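Local atomic coordinates of intergenic-region protein (Escherichia coli CFT073, PDB entry 2WJ9), a protein that belongs to the antirestriction protein family and probably helps incoming DNA escape the restriction enzymes of the host cell. Residues R162-D165 with Y166-H170. Numbering follows the deposited sequence.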
ATOM      1  N   ARG B 162      -0.563   3.131   2.716  1.00 29.36           N
ATOM      2  CA  ARG B 162      -0.895   2.963   4.137  1.00 29.03           C
ATOM      3  C   ARG B 162      -2.114   3.799   4.558  1.00 29.75           C
ATOM      4  O   ARG B 162      -3.009   3.305   5.246  1.00 30.22           O
ATOM      5  CB  ARG B 162       0.328   3.245   5.010  1.00 29.24           C
ATOM      6  CG  ARG B 162       1.331   2.092   4.949  1.00 28.05           C
ATOM      7  CD  ARG B 162       2.640   2.399   5.631  1.00 28.79           C
ATOM      8  NE  ARG B 162       3.475   1.200   5.698  1.00 29.22           N
ATOM      9  CZ  ARG B 162       4.738   1.173   6.108  1.00 29.24           C
ATOM     10  NH1 ARG B 162       5.353   2.289   6.484  1.00 28.71           N
ATOM     11  NH2 ARG B 162       5.383   0.013   6.138  1.00 29.08           N
ATOM     12  N   LEU B 163      -2.153   5.051   4.127  1.00 29.84           N
ATOM     13  CA  LEU B 163      -3.329   5.907   4.366  1.00 29.80           C
ATOM     14  C   LEU B 163      -4.562   5.446   3.573  1.00 29.80           C
ATOM     15  O   LEU B 163      -5.691   5.511   4.082  1.00 29.80           O
ATOM     16  CB  LEU B 163      -3.006   7.374   4.064  1.00 29.91           C
ATOM     17  CG  LEU B 163      -4.100   8.407   4.379  1.00 29.07           C
ATOM     18  CD1 LEU B 163      -4.449   8.415   5.871  1.00 29.71           C
ATOM     19  CD2 LEU B 163      -3.662   9.800   3.893  1.00 29.03           C
ATOM     20  N   ARG B 164      -4.355   4.999   2.332  1.00 29.95           N
ATOM     21  CA  ARG B 164      -5.432   4.435   1.521  1.00 29.76           C
ATOM     22  C   ARG B 164      -6.133   3.285   2.251  1.00 29.61           C
ATOM     23  O   ARG B 164      -7.351   3.203   2.240  1.00 29.16           O
ATOM     24  CB  ARG B 164      -4.910   3.984   0.141  1.00 29.85           C
ATOM     25  CG  ARG B 164      -5.920   3.279  -0.781  1.00 30.33           C
ATOM     26  CD  ARG B 164      -5.230   2.978  -2.126  1.00 30.47           C
ATOM     27  NE  ARG B 164      -5.984   2.153  -3.072  1.00 31.87           N
ATOM     28  CZ  ARG B 164      -5.778   0.860  -3.328  1.00 33.18           C
ATOM     29  NH1 ARG B 164      -4.847   0.163  -2.684  1.00 32.33           N
ATOM     30  NH2 ARG B 164      -6.519   0.252  -4.245  1.00 34.81           N
ATOM     31  N   ASP B 165      -5.365   2.406   2.904  1.00 29.44           N
ATOM     32  CA  ASP B 165      -5.971   1.304   3.677  1.00 29.73           C
ATOM     33  C   ASP B 165      -6.854   1.803   4.828  1.00 29.60           C
ATOM     34  O   ASP B 165      -7.932   1.263   5.060  1.00 29.35           O
ATOM     35  CB  ASP B 165      -4.900   0.363   4.246  1.00 29.85           C
ATOM     36  CG  ASP B 165      -4.416  -0.671   3.248  1.00 31.41           C
ATOM     37  OD1 ASP B 165      -4.861  -0.674   2.074  1.00 31.11           O
ATOM     38  OD2 ASP B 165      -3.582  -1.514   3.658  1.00 32.66           O
ATOM     39  N   TYR B 166      -6.393   2.825   5.541  1.00 29.97           N
ATOM     40  CA  TYR B 166      -7.196   3.471   6.587  1.00 29.99           C
ATOM     41  C   TYR B 166      -8.499   4.055   6.013  1.00 29.88           C
ATOM     42  O   TYR B 166      -9.574   3.917   6.629  1.00 29.85           O
ATOM     43  CB  TYR B 166      -6.375   4.556   7.290  1.00 30.17           C
ATOM     44  CG  TYR B 166      -7.065   5.207   8.468  1.00 30.01           C
ATOM     45  CD1 TYR B 166      -7.396   4.474   9.603  1.00 31.17           C
ATOM     46  CD2 TYR B 166      -7.365   6.565   8.463  1.00 28.99           C
ATOM     47  CE1 TYR B 166      -8.016   5.071  10.687  1.00 31.01           C
ATOM     48  CE2 TYR B 166      -7.988   7.165   9.540  1.00 30.37           C
ATOM     49  CZ  TYR B 166      -8.311   6.416  10.654  1.00 31.02           C
ATOM     50  OH  TYR B 166      -8.933   7.005  11.739  1.00 32.70           O
ATOM     51  N   ALA B 167      -8.403   4.679   4.830  1.00 29.85           N
ATOM     52  CA  ALA B 167      -9.577   5.224   4.127  1.00 29.69           C
ATOM     53  C   ALA B 167     -10.553   4.117   3.732  1.00 29.67           C
ATOM     54  O   ALA B 167     -11.773   4.289   3.836  1.00 29.20           O
ATOM     55  CB  ALA B 167      -9.149   6.008   2.890  1.00 29.52           C
ATOM     56  N   LEU B 168     -10.012   2.974   3.296  1.00 29.27           N
ATOM     57  CA  LEU B 168     -10.844   1.847   2.881  1.00 29.40           C
ATOM     58  C   LEU B 168     -11.631   1.244   4.046  1.00 29.00           C
ATOM     59  O   LEU B 168     -12.655   0.611   3.819  1.00 29.84           O
ATOM     60  CB  LEU B 168     -10.006   0.769   2.170  1.00 29.28           C
ATOM     61  CG  LEU B 168      -9.542   1.153   0.754  1.00 30.00           C
ATOM     62  CD1 LEU B 168      -8.486   0.169   0.218  1.00 30.28           C
ATOM     63  CD2 LEU B 168     -10.721   1.239  -0.202  1.00 30.27           C
ATOM     64  N   GLN B 169     -11.154   1.439   5.276  1.00 28.93           N
ATOM     65  CA  GLN B 169     -11.840   0.945   6.475  1.00 28.84           C
ATOM     66  C   GLN B 169     -12.732   2.004   7.143  1.00 28.59           C
ATOM     67  O   GLN B 169     -13.441   1.698   8.102  1.00 28.24           O
ATOM     68  CB  GLN B 169     -10.825   0.436   7.506  1.00 29.03           C
ATOM     69  CG  GLN B 169     -10.015  -0.788   7.053  1.00 28.65           C
ATOM     70  CD  GLN B 169      -9.115  -1.359   8.138  1.00 29.88           C
ATOM     71  OE1 GLN B 169      -9.075  -0.871   9.273  1.00 29.06           O
ATOM     72  NE2 GLN B 169      -8.394  -2.425   7.792  1.00 29.44           N
ATOM     73  N   HIS B 170     -12.684   3.236   6.636  1.00 28.30           N
ATOM     74  CA  HIS B 170     -13.317   4.402   7.289  1.00 28.44           C
ATOM     75  C   HIS B 170     -14.831   4.417   7.063  1.00 28.49           C
ATOM     76  O   HIS B 170     -15.288   4.029   5.993  1.00 28.59           O
ATOM     77  CB  HIS B 170     -12.692   5.690   6.734  1.00 28.66           C
ATOM     78  CG  HIS B 170     -12.916   6.901   7.589  1.00 28.66           C
ATOM     79  ND1 HIS B 170     -14.051   7.679   7.498  1.00 28.88           N
ATOM     80  CD2 HIS B 170     -12.132   7.491   8.524  1.00 29.88           C
ATOM     81  CE1 HIS B 170     -13.970   8.677   8.361  1.00 28.94           C
ATOM     82  NE2 HIS B 170     -12.819   8.582   9.002  1.00 30.06           N
TER
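Leu168 lies one turn beyond Arg164, its CD1 meeting the CG of the arginine at 4.2 Å while its own CG rests 3.3 Å from Arg164 O. The two side chains cross at a slant, and the arginine leads away: with CG anti to the backbone N (chi1 176°) and the chain extended as far as NE, its guanidinium passes to the second subunit, where NE bonds to Thr41 O. Leu168 CD1 also comes to 4.2 Å from Asp165 OD1. The other carboxylate oxygen of Asp165, OD2, forms a salt bridge with Arg164 of the second subunit, a pairing that is reciprocated across the dimer. Arg164, Asp165 and Leu168 lie in the last turns of helix 154-168, where Ala167 N donates to Leu163 O (2.9 Å, in the carbonyl plane) and Leu168 N to Arg164 O (2.9 Å, tilted 18° from the plane of the Arg164 carbonyl), before a weak bond from Gln169 N to Asp165 O. Another flank of the helix is apolar: Leu163 CD1 approaches the Tyr166 ring obliquely, 4.3 Å from CD2, and both side chains pack on helix 132-151 and on Leu98. Tyr166 CB sits 3.4 Å from Leu163 O, and the phenol OH bonds weakly to Glu133.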